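Local coordinates for protein Nrps/pks (Streptomyces albus, PDB 4OPF) that is a ketosynthase domain of the oxazolomycin "AT-less" assembly line, probably a non-elongating one that holds and passes on the acyl chain without extending it, at residues 310-324 against 370-382. Residues are numbered along the deposited sequence; the frame is centred on the assembly and turned at random. Where two conformers were deposited one is given.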
# COMPACT_ATOMS: atom_id res chain seq x y z
N ILE A 310 -9.51 -17.71 17.63
CA ILE A 310 -10.60 -16.85 18.18
C ILE A 310 -10.84 -17.06 19.70
O ILE A 310 -10.82 -16.10 20.48
CB ILE A 310 -11.90 -17.05 17.42
CG1 ILE A 310 -11.69 -16.47 16.00
CG2 ILE A 310 -13.06 -16.31 18.13
CD1 ILE A 310 -12.76 -16.90 15.01
N ALA A 311 -11.00 -18.30 20.11
CA ALA A 311 -11.19 -18.58 21.52
C ALA A 311 -10.01 -18.06 22.35
O ALA A 311 -10.23 -17.42 23.42
CB ALA A 311 -11.40 -20.07 21.76
N ALA A 312 -8.78 -18.29 21.88
CA ALA A 312 -7.61 -17.91 22.65
C ALA A 312 -7.47 -16.40 22.79
O ALA A 312 -7.09 -15.90 23.83
CB ALA A 312 -6.33 -18.52 22.07
N VAL A 313 -7.82 -15.65 21.77
CA VAL A 313 -7.63 -14.24 21.80
C VAL A 313 -8.84 -13.55 22.43
O VAL A 313 -8.68 -12.62 23.23
CB VAL A 313 -7.42 -13.67 20.39
CG1 VAL A 313 -7.59 -12.15 20.38
CG2 VAL A 313 -6.05 -14.01 19.86
N TYR A 314 -10.04 -13.94 22.01
CA TYR A 314 -11.28 -13.23 22.37
C TYR A 314 -11.96 -13.69 23.65
O TYR A 314 -12.64 -12.88 24.31
CB TYR A 314 -12.30 -13.31 21.20
CG TYR A 314 -12.05 -12.23 20.20
CD1 TYR A 314 -12.50 -10.99 20.45
CD2 TYR A 314 -11.37 -12.45 19.03
CE1 TYR A 314 -12.34 -9.98 19.57
CE2 TYR A 314 -11.15 -11.42 18.14
CZ TYR A 314 -11.65 -10.20 18.41
OH TYR A 314 -11.45 -9.09 17.65
N ARG A 315 -11.76 -14.96 23.99
CA ARG A 315 -12.46 -15.60 25.11
C ARG A 315 -11.55 -16.41 26.05
O ARG A 315 -11.95 -17.45 26.56
CB ARG A 315 -13.63 -16.46 24.61
CG ARG A 315 -14.79 -15.65 23.99
CD ARG A 315 -15.37 -14.59 24.91
NE ARG A 315 -16.50 -13.91 24.28
CZ ARG A 315 -16.43 -12.76 23.60
NH1 ARG A 315 -15.30 -12.11 23.43
NH2 ARG A 315 -17.52 -12.26 23.06
N ASP A 316 -10.35 -15.92 26.28
CA ASP A 316 -9.40 -16.64 27.12
C ASP A 316 -9.84 -16.48 28.56
O ASP A 316 -9.83 -15.39 29.07
CB ASP A 316 -7.98 -16.07 26.91
CG ASP A 316 -6.94 -16.93 27.54
OD1 ASP A 316 -7.31 -18.06 27.95
OD2 ASP A 316 -5.78 -16.48 27.73
N GLY A 317 -10.28 -17.56 29.18
CA GLY A 317 -10.81 -17.53 30.54
C GLY A 317 -12.16 -16.83 30.65
O GLY A 317 -12.49 -16.30 31.71
N SER A 318 -12.95 -16.82 29.56
CA SER A 318 -14.23 -16.14 29.56
C SER A 318 -15.34 -17.04 29.09
O SER A 318 -15.12 -17.87 28.23
CB SER A 318 -14.18 -14.91 28.65
OG SER A 318 -15.45 -14.33 28.50
N ASP A 319 -16.54 -16.83 29.63
CA ASP A 319 -17.76 -17.52 29.23
C ASP A 319 -18.69 -16.59 28.47
O ASP A 319 -19.79 -16.99 28.18
CB ASP A 319 -18.50 -18.07 30.49
CG ASP A 319 -17.62 -19.07 31.32
OD1 ASP A 319 -17.02 -20.01 30.72
OD2 ASP A 319 -17.49 -18.91 32.57
N THR A 320 -18.28 -15.35 28.14
CA THR A 320 -19.19 -14.45 27.46
C THR A 320 -19.49 -15.00 26.03
O THR A 320 -18.55 -15.32 25.31
CB THR A 320 -18.52 -13.06 27.33
OG1 THR A 320 -18.27 -12.52 28.62
CG2 THR A 320 -19.36 -12.08 26.55
N PRO A 321 -20.76 -15.08 25.62
CA PRO A 321 -21.03 -15.57 24.26
C PRO A 321 -20.26 -14.79 23.19
O PRO A 321 -19.97 -13.58 23.33
CB PRO A 321 -22.55 -15.32 24.10
CG PRO A 321 -23.06 -15.59 25.50
CD PRO A 321 -22.03 -14.87 26.36
N CYS A 322 -19.85 -15.50 22.15
CA CYS A 322 -19.26 -14.87 20.97
C CYS A 322 -19.88 -15.50 19.74
O CYS A 322 -19.73 -16.69 19.53
CB CYS A 322 -17.75 -15.02 20.92
SG CYS A 322 -16.94 -13.99 19.63
N SER A 323 -20.58 -14.69 18.95
CA SER A 323 -21.30 -15.13 17.81
C SER A 323 -20.46 -15.07 16.52
O SER A 323 -19.84 -14.06 16.24
CB SER A 323 -22.56 -14.28 17.74
OG SER A 323 -23.38 -14.80 16.74
N LEU A 324 -20.37 -16.17 15.79
CA LEU A 324 -19.53 -16.30 14.60
C LEU A 324 -20.38 -16.46 13.38
O LEU A 324 -21.41 -17.14 13.40
CB LEU A 324 -18.62 -17.52 14.68
CG LEU A 324 -17.74 -17.65 15.93
CD1 LEU A 324 -16.72 -18.75 15.76
CD2 LEU A 324 -17.01 -16.38 16.24
N PHE A 370 -17.68 -27.81 20.79
CA PHE A 370 -18.62 -26.66 20.72
C PHE A 370 -19.56 -26.60 21.95
O PHE A 370 -20.59 -25.91 21.91
CB PHE A 370 -19.48 -26.75 19.45
CG PHE A 370 -18.89 -26.09 18.24
CD1 PHE A 370 -18.76 -24.71 18.18
CD2 PHE A 370 -18.53 -26.86 17.12
CE1 PHE A 370 -18.24 -24.10 17.05
CE2 PHE A 370 -18.01 -26.25 15.99
CZ PHE A 370 -17.87 -24.87 15.96
N ALA A 371 -19.25 -27.33 23.01
CA ALA A 371 -20.02 -27.27 24.24
C ALA A 371 -19.12 -26.97 25.45
O ALA A 371 -19.58 -27.05 26.59
CB ALA A 371 -20.74 -28.60 24.45
N ALA A 372 -17.84 -26.67 25.21
CA ALA A 372 -16.94 -26.20 26.26
C ALA A 372 -16.53 -24.74 26.02
O ALA A 372 -15.95 -24.11 26.92
CB ALA A 372 -15.69 -27.09 26.36
N THR A 373 -16.82 -24.21 24.82
CA THR A 373 -16.48 -22.83 24.45
C THR A 373 -17.72 -22.03 24.43
O THR A 373 -18.79 -22.57 24.13
CB THR A 373 -15.87 -22.65 23.01
OG1 THR A 373 -16.86 -22.99 21.99
CG2 THR A 373 -14.52 -23.44 22.83
N PRO A 374 -17.59 -20.72 24.65
CA PRO A 374 -18.73 -19.87 24.43
C PRO A 374 -18.91 -19.38 22.96
O PRO A 374 -19.75 -18.53 22.73
CB PRO A 374 -18.42 -18.68 25.32
CG PRO A 374 -16.93 -18.54 25.20
CD PRO A 374 -16.41 -19.95 25.07
N LEU A 375 -18.16 -19.92 22.00
CA LEU A 375 -18.37 -19.55 20.60
C LEU A 375 -19.74 -20.14 20.18
O LEU A 375 -20.07 -21.24 20.57
CB LEU A 375 -17.29 -20.12 19.71
CG LEU A 375 -15.87 -19.83 20.14
CD1 LEU A 375 -14.83 -20.28 19.11
CD2 LEU A 375 -15.71 -18.37 20.48
N ARG A 376 -20.52 -19.42 19.39
CA ARG A 376 -21.73 -19.98 18.86
C ARG A 376 -22.06 -19.45 17.44
O ARG A 376 -21.49 -18.44 16.99
CB ARG A 376 -22.88 -19.66 19.80
CG ARG A 376 -23.17 -18.18 19.93
CD ARG A 376 -24.33 -17.90 20.89
NE ARG A 376 -25.46 -18.82 20.63
CZ ARG A 376 -26.48 -18.57 19.82
NH1 ARG A 376 -26.57 -17.42 19.17
NH2 ARG A 376 -27.40 -19.49 19.63
N PHE A 377 -22.97 -20.13 16.77
CA PHE A 377 -23.46 -19.76 15.45
C PHE A 377 -24.96 -19.45 15.51
O PHE A 377 -25.72 -20.34 15.83
CB PHE A 377 -23.32 -20.94 14.53
CG PHE A 377 -21.91 -21.36 14.25
CD1 PHE A 377 -20.95 -20.44 13.85
CD2 PHE A 377 -21.56 -22.72 14.32
CE1 PHE A 377 -19.66 -20.85 13.57
CE2 PHE A 377 -20.27 -23.14 14.04
CZ PHE A 377 -19.32 -22.19 13.67
N GLU A 378 -25.38 -18.21 15.24
CA GLU A 378 -26.78 -17.87 15.23
C GLU A 378 -27.47 -18.48 14.01
O GLU A 378 -26.95 -18.43 12.91
CB GLU A 378 -26.94 -16.35 15.22
CG GLU A 378 -28.35 -15.84 15.45
CD GLU A 378 -29.15 -16.62 16.52
OE1 GLU A 378 -28.83 -16.50 17.73
OE2 GLU A 378 -30.11 -17.32 16.17
N ARG A 379 -28.63 -19.06 14.20
CA ARG A 379 -29.36 -19.65 13.12
C ARG A 379 -30.51 -18.74 12.67
O ARG A 379 -31.07 -18.96 11.61
CB ARG A 379 -29.91 -20.99 13.54
CG ARG A 379 -28.88 -21.99 14.07
CD ARG A 379 -28.15 -22.64 12.89
NE ARG A 379 -26.86 -23.25 13.28
CZ ARG A 379 -25.90 -23.63 12.43
NH1 ARG A 379 -26.04 -23.47 11.10
NH2 ARG A 379 -24.79 -24.16 12.91
N ALA A 380 -30.89 -17.75 13.47
CA ALA A 380 -32.01 -16.88 13.10
C ALA A 380 -31.57 -15.43 12.97
O ALA A 380 -30.51 -15.08 13.43
CB ALA A 380 -33.08 -16.97 14.16
N LEU A 381 -32.39 -14.60 12.36
CA LEU A 381 -32.27 -13.16 12.51
C LEU A 381 -32.64 -12.76 13.93
O LEU A 381 -33.75 -12.92 14.32
CB LEU A 381 -33.22 -12.44 11.57
CG LEU A 381 -33.08 -10.90 11.52
CD1 LEU A 381 -31.70 -10.43 11.07
CD2 LEU A 381 -34.18 -10.34 10.61
N THR A 382 -31.75 -12.18 14.69
CA THR A 382 -32.09 -11.85 16.06
C THR A 382 -31.70 -10.42 16.32
O THR A 382 -30.76 -9.92 15.74
CB THR A 382 -31.32 -12.72 17.09
OG1 THR A 382 -30.04 -12.16 17.27
CG2 THR A 382 -31.13 -14.12 16.60
O HOH W 1 -25.68 -15.18 18.30
O HOH W 2 -23.71 -16.31 14.14
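The ring of P374 sits against a curl of three successive backbone carbonyls: its CG is 3.6 Å from S318 O, and P374 CB lies 3.4 Å from T320 O and also meets D319 O. This unusual seat illustrates how a thiolase-fold ketosynthase can finish its mixed sheet: after helix 300-314 and its connecting loop, strand 322-325 takes the short strand 375-376 alongside in parallel, the outermost strand at this end within the chain. Three backbone hydrogen bonds join them, C322 N to P374 O, R376 N to C322 O and L324 N to R376 O, the last nearly linear at its acceptor (175°).

R315 shapes the loop that receives the proline. Its CG packs 3.8 Å from P374 CG; the bend at chi2 (-56°) then turns the guanidinium back, where NE donates to T320 O (2.7 Å), NH2 to P321 O and NH1 to Y314 O. C322 SG lies above one guanidinium face, offset toward its rim, while A286 and V289 offer further carbonyls to NH1 and NH2. A leucine here would probably leave these carbonyls without their donors and free the loop to shift from P374.

On the sheet face carrying C322, L375 inserts its forked end between strand and helix: CD2 reaches C322 CB (3.9 Å) and I310 CG2, while CD1 meets A311 CB and L324 CD1. Farther along, F377 turns its ring edge to L324 O, which lies in the ring plane 3.4 Å from F377 CD1, while CE1 touches L324 CB; the ring also stacks on F358.

Water continues the pairing beyond the strand. With chi1 at -172° carrying OG away from its own N, S323 hydrogen-bonds two waters; one of them donates to L324 O at 2.6 Å and accepts from E378 N.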